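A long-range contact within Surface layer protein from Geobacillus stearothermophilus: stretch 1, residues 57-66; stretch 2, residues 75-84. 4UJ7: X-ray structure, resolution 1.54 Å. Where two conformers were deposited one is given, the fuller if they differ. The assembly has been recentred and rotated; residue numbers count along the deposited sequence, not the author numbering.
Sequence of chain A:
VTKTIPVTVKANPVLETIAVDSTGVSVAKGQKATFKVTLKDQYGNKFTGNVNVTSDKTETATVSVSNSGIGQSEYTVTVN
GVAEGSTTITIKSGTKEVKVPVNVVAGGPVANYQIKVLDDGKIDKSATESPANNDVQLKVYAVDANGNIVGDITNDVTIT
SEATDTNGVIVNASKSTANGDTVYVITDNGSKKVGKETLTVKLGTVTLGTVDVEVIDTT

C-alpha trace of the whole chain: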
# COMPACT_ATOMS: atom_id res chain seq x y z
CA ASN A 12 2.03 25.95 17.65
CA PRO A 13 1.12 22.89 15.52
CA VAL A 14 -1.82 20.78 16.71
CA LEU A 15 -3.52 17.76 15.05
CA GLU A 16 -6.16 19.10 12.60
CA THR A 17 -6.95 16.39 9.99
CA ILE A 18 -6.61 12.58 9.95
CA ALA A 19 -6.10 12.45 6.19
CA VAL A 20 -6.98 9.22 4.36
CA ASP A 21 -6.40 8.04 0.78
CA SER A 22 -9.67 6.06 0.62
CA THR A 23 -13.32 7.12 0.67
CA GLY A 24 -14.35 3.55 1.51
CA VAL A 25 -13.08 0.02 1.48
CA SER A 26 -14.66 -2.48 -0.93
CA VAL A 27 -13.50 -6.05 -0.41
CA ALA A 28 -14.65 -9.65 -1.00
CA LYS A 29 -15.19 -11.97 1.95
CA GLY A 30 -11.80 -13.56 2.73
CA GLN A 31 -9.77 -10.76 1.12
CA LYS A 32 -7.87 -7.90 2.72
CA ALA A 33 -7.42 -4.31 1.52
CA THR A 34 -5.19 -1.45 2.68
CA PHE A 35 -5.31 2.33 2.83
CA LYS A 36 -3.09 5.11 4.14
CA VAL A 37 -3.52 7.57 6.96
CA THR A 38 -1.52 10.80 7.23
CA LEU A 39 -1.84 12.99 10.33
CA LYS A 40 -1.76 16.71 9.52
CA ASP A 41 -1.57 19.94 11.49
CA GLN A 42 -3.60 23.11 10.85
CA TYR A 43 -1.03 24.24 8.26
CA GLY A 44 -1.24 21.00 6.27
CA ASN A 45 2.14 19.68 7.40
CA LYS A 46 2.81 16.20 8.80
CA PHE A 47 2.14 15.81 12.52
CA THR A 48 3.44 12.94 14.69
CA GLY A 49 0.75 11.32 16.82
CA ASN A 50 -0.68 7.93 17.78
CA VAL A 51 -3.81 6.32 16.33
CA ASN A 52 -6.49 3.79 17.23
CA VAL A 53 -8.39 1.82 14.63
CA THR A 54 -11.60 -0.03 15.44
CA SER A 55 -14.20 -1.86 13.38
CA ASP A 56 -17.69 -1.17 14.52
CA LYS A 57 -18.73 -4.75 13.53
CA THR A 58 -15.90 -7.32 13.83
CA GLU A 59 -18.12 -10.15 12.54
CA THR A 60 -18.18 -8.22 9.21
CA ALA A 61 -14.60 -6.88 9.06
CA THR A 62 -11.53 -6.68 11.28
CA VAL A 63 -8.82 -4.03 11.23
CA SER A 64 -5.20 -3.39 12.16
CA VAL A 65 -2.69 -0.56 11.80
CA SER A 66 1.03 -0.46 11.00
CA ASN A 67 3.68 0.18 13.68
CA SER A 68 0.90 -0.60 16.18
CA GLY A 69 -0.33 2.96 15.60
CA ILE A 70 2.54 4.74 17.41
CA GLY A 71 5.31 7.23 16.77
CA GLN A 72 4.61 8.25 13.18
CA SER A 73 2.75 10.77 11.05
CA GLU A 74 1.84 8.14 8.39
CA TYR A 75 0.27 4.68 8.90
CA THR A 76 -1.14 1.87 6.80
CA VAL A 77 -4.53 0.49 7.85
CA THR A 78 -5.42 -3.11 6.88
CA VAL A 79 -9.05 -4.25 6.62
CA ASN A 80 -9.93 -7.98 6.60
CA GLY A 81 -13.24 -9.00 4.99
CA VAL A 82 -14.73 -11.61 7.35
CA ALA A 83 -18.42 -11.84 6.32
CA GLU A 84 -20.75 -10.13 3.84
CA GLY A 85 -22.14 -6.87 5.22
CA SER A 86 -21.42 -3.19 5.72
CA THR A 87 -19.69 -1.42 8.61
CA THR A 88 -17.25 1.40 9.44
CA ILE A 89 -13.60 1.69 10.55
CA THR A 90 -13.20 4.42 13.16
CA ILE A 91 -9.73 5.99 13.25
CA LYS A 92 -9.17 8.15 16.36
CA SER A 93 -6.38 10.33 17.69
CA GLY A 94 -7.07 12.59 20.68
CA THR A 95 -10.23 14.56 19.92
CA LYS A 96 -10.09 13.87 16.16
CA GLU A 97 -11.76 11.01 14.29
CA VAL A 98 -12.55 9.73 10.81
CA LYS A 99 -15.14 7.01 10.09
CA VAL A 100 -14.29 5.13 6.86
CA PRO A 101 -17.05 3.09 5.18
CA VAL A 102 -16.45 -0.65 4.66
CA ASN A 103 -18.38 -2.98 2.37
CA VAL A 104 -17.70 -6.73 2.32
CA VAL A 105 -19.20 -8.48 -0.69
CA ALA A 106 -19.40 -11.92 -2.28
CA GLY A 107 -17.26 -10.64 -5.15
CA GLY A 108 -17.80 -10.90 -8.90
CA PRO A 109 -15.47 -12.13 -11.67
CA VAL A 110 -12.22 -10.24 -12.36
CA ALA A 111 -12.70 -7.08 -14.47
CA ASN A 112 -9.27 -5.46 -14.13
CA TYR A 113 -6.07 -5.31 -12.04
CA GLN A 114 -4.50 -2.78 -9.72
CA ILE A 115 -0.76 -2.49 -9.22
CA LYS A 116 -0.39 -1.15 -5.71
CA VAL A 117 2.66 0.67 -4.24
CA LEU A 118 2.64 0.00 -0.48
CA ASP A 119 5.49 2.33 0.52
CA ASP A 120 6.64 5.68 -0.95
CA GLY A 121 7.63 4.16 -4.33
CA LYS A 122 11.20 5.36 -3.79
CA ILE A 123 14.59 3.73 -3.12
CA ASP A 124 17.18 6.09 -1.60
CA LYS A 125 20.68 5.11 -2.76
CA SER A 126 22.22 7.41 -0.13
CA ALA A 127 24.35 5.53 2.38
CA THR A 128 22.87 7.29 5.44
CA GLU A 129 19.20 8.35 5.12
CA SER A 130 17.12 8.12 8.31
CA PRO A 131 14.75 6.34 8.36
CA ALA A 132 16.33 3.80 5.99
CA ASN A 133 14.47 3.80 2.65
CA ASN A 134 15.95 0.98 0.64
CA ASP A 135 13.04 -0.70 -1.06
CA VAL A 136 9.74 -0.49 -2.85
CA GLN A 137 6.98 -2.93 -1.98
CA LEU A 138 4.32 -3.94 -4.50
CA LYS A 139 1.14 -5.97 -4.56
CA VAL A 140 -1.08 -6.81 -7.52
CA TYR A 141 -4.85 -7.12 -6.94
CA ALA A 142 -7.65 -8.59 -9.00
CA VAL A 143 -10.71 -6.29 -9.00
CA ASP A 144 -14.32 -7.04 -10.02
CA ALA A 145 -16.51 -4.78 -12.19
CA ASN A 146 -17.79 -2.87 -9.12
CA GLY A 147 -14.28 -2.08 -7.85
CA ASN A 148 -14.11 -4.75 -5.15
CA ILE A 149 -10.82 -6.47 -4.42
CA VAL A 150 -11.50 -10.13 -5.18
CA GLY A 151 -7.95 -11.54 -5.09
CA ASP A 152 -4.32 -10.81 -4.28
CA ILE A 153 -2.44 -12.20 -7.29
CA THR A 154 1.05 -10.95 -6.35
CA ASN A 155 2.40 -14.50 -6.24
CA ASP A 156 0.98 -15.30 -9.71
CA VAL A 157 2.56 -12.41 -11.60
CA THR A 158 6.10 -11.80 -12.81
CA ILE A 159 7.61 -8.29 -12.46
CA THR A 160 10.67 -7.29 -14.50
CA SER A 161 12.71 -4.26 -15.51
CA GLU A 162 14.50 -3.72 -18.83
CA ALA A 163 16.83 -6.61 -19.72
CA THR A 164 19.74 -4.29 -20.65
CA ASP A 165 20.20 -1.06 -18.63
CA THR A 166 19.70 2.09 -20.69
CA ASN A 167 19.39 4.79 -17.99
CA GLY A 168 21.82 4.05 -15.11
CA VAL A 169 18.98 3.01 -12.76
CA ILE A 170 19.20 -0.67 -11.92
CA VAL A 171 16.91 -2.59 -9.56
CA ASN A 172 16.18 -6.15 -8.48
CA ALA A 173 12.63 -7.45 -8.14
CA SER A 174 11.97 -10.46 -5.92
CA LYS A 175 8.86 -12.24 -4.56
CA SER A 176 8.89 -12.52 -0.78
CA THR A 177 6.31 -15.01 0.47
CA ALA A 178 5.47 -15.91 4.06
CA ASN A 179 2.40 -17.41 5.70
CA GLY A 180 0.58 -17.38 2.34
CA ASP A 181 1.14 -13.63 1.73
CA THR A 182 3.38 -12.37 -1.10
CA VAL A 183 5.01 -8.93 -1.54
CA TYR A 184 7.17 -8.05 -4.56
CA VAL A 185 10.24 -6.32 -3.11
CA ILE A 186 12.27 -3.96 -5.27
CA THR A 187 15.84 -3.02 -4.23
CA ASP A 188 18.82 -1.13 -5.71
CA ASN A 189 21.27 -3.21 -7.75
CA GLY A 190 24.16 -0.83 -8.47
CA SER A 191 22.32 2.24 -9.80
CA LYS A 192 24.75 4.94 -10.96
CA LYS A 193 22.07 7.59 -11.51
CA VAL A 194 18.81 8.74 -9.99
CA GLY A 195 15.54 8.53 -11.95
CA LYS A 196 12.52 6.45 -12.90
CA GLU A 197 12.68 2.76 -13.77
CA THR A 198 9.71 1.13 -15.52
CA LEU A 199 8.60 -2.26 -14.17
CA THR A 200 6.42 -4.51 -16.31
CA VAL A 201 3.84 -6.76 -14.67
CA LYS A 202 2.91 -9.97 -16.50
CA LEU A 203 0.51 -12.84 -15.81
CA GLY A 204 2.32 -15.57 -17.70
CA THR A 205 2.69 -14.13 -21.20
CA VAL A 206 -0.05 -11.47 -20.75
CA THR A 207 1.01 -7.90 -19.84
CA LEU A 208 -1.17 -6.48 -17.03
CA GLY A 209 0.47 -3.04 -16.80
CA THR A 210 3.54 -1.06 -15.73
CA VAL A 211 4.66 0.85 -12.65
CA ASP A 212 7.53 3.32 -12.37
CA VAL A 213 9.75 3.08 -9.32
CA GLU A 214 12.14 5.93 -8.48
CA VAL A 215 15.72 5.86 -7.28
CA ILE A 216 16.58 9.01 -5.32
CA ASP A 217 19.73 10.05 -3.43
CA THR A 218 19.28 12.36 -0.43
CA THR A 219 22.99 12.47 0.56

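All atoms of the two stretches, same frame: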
# COMPACT_ATOMS: atom_id res chain seq x y z
N LYS A 57 -18.12 -3.42 13.64
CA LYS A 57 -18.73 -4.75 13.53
C LYS A 57 -17.67 -5.80 13.11
O LYS A 57 -17.46 -6.08 11.92
CB LYS A 57 -19.89 -4.71 12.53
CG LYS A 57 -21.22 -5.24 13.06
CD LYS A 57 -22.35 -4.89 12.10
CE LYS A 57 -23.70 -4.87 12.81
NZ LYS A 57 -23.85 -3.69 13.72
N THR A 58 -17.00 -6.38 14.10
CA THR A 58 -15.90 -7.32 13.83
C THR A 58 -16.34 -8.62 13.14
O THR A 58 -15.52 -9.29 12.49
CB THR A 58 -15.06 -7.64 15.08
OG1 THR A 58 -15.92 -8.10 16.13
CG2 THR A 58 -14.29 -6.42 15.56
N GLU A 59 -17.62 -8.98 13.26
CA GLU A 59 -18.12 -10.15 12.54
C GLU A 59 -18.16 -9.91 11.02
O GLU A 59 -18.15 -10.86 10.24
CB GLU A 59 -19.49 -10.62 13.07
CG GLU A 59 -20.68 -9.78 12.64
CD GLU A 59 -21.01 -8.67 13.62
OE1 GLU A 59 -20.10 -8.20 14.34
OE2 GLU A 59 -22.19 -8.26 13.67
N THR A 60 -18.19 -8.63 10.62
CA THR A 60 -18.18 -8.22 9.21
C THR A 60 -16.75 -7.99 8.70
O THR A 60 -16.37 -8.54 7.68
CB THR A 60 -19.04 -6.96 8.98
OG1 THR A 60 -20.40 -7.25 9.37
CG2 THR A 60 -19.03 -6.54 7.51
N ALA A 61 -15.98 -7.19 9.44
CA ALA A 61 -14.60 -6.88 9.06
C ALA A 61 -13.75 -6.62 10.29
O ALA A 61 -14.23 -6.03 11.26
CB ALA A 61 -14.53 -5.65 8.15
N THR A 62 -12.50 -7.05 10.24
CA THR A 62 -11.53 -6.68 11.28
C THR A 62 -10.47 -5.73 10.73
O THR A 62 -10.33 -5.58 9.51
CB THR A 62 -10.84 -7.90 11.91
OG1 THR A 62 -10.15 -8.63 10.90
CG2 THR A 62 -11.86 -8.82 12.57
N VAL A 63 -9.73 -5.10 11.63
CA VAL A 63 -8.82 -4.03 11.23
C VAL A 63 -7.55 -4.01 12.06
O VAL A 63 -7.55 -4.39 13.24
CB VAL A 63 -9.55 -2.67 11.27
CG1 VAL A 63 -9.85 -2.24 12.70
CG2 VAL A 63 -8.75 -1.60 10.54
N SER A 64 -6.45 -3.58 11.44
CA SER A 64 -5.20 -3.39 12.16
C SER A 64 -4.46 -2.21 11.55
O SER A 64 -4.84 -1.72 10.49
CB SER A 64 -4.35 -4.66 12.09
OG SER A 64 -4.01 -4.96 10.75
N VAL A 65 -3.44 -1.73 12.25
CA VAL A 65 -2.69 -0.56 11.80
C VAL A 65 -1.19 -0.78 11.95
O VAL A 65 -0.72 -1.38 12.94
CB VAL A 65 -3.17 0.74 12.52
CG1 VAL A 65 -3.04 0.66 14.04
CG2 VAL A 65 -2.45 1.98 11.99
N SER A 66 -0.43 -0.27 10.99
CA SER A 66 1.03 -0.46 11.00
C SER A 66 1.72 0.22 12.18
O SER A 66 1.19 1.20 12.77
CB SER A 66 1.63 -0.00 9.65
OG SER A 66 1.54 1.41 9.48
N TYR A 75 0.55 6.08 8.57
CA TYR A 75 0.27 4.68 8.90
C TYR A 75 -0.49 4.00 7.78
O TYR A 75 -1.25 4.64 7.03
CB TYR A 75 -0.61 4.59 10.15
CG TYR A 75 0.00 5.19 11.39
CD1 TYR A 75 0.88 4.45 12.19
CD2 TYR A 75 -0.31 6.51 11.78
CE1 TYR A 75 1.46 5.01 13.33
CE2 TYR A 75 0.27 7.08 12.92
CZ TYR A 75 1.13 6.31 13.70
OH TYR A 75 1.69 6.86 14.82
N THR A 76 -0.33 2.69 7.68
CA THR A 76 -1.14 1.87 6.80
C THR A 76 -2.17 1.10 7.60
O THR A 76 -1.81 0.45 8.60
CB THR A 76 -0.27 0.89 6.00
OG1 THR A 76 0.57 1.65 5.12
CG2 THR A 76 -1.13 -0.04 5.17
N VAL A 77 -3.42 1.22 7.21
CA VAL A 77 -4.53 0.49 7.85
C VAL A 77 -4.88 -0.70 6.97
O VAL A 77 -5.03 -0.58 5.75
CB VAL A 77 -5.77 1.40 8.05
CG1 VAL A 77 -6.94 0.60 8.60
CG2 VAL A 77 -5.43 2.58 8.95
N THR A 78 -5.02 -1.88 7.59
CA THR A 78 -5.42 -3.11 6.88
C THR A 78 -6.80 -3.54 7.32
O THR A 78 -7.06 -3.64 8.52
CB THR A 78 -4.41 -4.25 7.14
OG1 THR A 78 -3.16 -3.86 6.58
CG2 THR A 78 -4.88 -5.56 6.48
N VAL A 79 -7.69 -3.79 6.36
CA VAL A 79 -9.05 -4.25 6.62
C VAL A 79 -9.22 -5.68 6.09
O VAL A 79 -8.93 -5.96 4.93
CB VAL A 79 -10.12 -3.29 6.01
CG1 VAL A 79 -11.54 -3.82 6.23
CG2 VAL A 79 -9.95 -1.86 6.52
N ASN A 80 -9.69 -6.58 6.95
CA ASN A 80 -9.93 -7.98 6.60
C ASN A 80 -11.42 -8.24 6.45
O ASN A 80 -12.18 -8.02 7.40
CB ASN A 80 -9.33 -8.88 7.69
CG ASN A 80 -7.86 -8.58 7.96
OD1 ASN A 80 -7.00 -8.83 7.12
ND2 ASN A 80 -7.56 -8.04 9.16
N GLY A 81 -11.83 -8.67 5.26
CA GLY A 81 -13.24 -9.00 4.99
C GLY A 81 -13.57 -10.36 5.57
O GLY A 81 -13.06 -11.38 5.11
N VAL A 82 -14.39 -10.37 6.62
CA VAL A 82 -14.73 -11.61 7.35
C VAL A 82 -16.06 -12.21 6.89
O VAL A 82 -16.12 -13.42 6.62
CB VAL A 82 -14.72 -11.37 8.89
CG1 VAL A 82 -15.25 -12.60 9.64
CG2 VAL A 82 -13.32 -11.02 9.37
N ALA A 83 -17.10 -11.39 6.81
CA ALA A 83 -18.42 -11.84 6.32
C ALA A 83 -19.15 -10.73 5.57
O ALA A 83 -18.98 -9.55 5.86
CB ALA A 83 -19.28 -12.35 7.47
N GLU A 84 -19.99 -11.11 4.61
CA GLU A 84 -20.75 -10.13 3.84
C GLU A 84 -21.54 -9.20 4.74
O GLU A 84 -22.17 -9.63 5.72
CB GLU A 84 -21.68 -10.81 2.82
CG GLU A 84 -20.93 -11.63 1.78
CD GLU A 84 -21.87 -12.32 0.80
OE1 GLU A 84 -22.83 -11.67 0.34
OE2 GLU A 84 -21.63 -13.51 0.49
O HOH W 1 -21.70 -9.62 8.33

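Residues 61-65 and 75-81 are neighbouring antiparallel strands, and the contact between the two stretches buries 732 Å² in total.

Backbone hydrogen bonds hold the two strands together. Thr-62 pairs with Asn-80 in both directions: Thr-62 N to Asn-80 O is 3.0 Å, and Asn-80 N to Thr-62 O is 2.8 Å. Ser-64 and Thr-78 repeat the pattern, with Ser-64 N to Thr-78 O at 3.0 Å and Thr-78 N to Ser-64 O at 2.9 Å. Between these pairs, Val-63 CA lies 3.3 Å from Thr-78 O and Val-79 CA lies 3.4 Å from Thr-62 O, as CA-H...O contacts; beyond the Thr-62/Asn-80 pair, Ala-61 CA lies 3.1 Å from Asn-80 O in another.

The ladder changes at both ends. Ser-66 N still donates to Thr-76 O (2.9 Å), but the return bond goes to a side chain: Thr-76 N donates to Ser-66 OG at 2.9 Å. The short serine side chain, with chi1 in p, lets OG act as the acceptor in place of the backbone carbonyl, Ser-66 O, which lies 5.5 Å from Thr-76 N. At the other end, Thr-60 O accepts from both Val-82 N (2.9 Å) and Ala-83 N (3.1 Å).

One hydrogen bond joins two side chains. Asn-80 ND2 donates to Thr-62 OG1 at 3.2 Å. These polar residues share a face with Ser-64 and Thr-78; all four are at least partly exposed, which suits polar side chains.

The other face is apolar. Ala-61, Val-63, Val-65, Val-77 and Val-79 point to it. Val-63 CG2 packs 3.4 Å from Val-77 CG1, and Ala-61 CB is 4.0 Å from Val-79 CG1. Compact branched valines fill this layer; Val-77 and Val-79 are buried. Gly-81, opposite Ala-61, adds no side chain. Val-65 CG2 reaches Tyr-75 CB at 3.7 Å, while Ser-66 O meets the tyrosine ring edge, 3.3 Å from Tyr-75 CD1.

A water bridges Thr-60 OG1 (2.9 Å from its oxygen) and Glu-84 O, to which it donates at 2.7 Å.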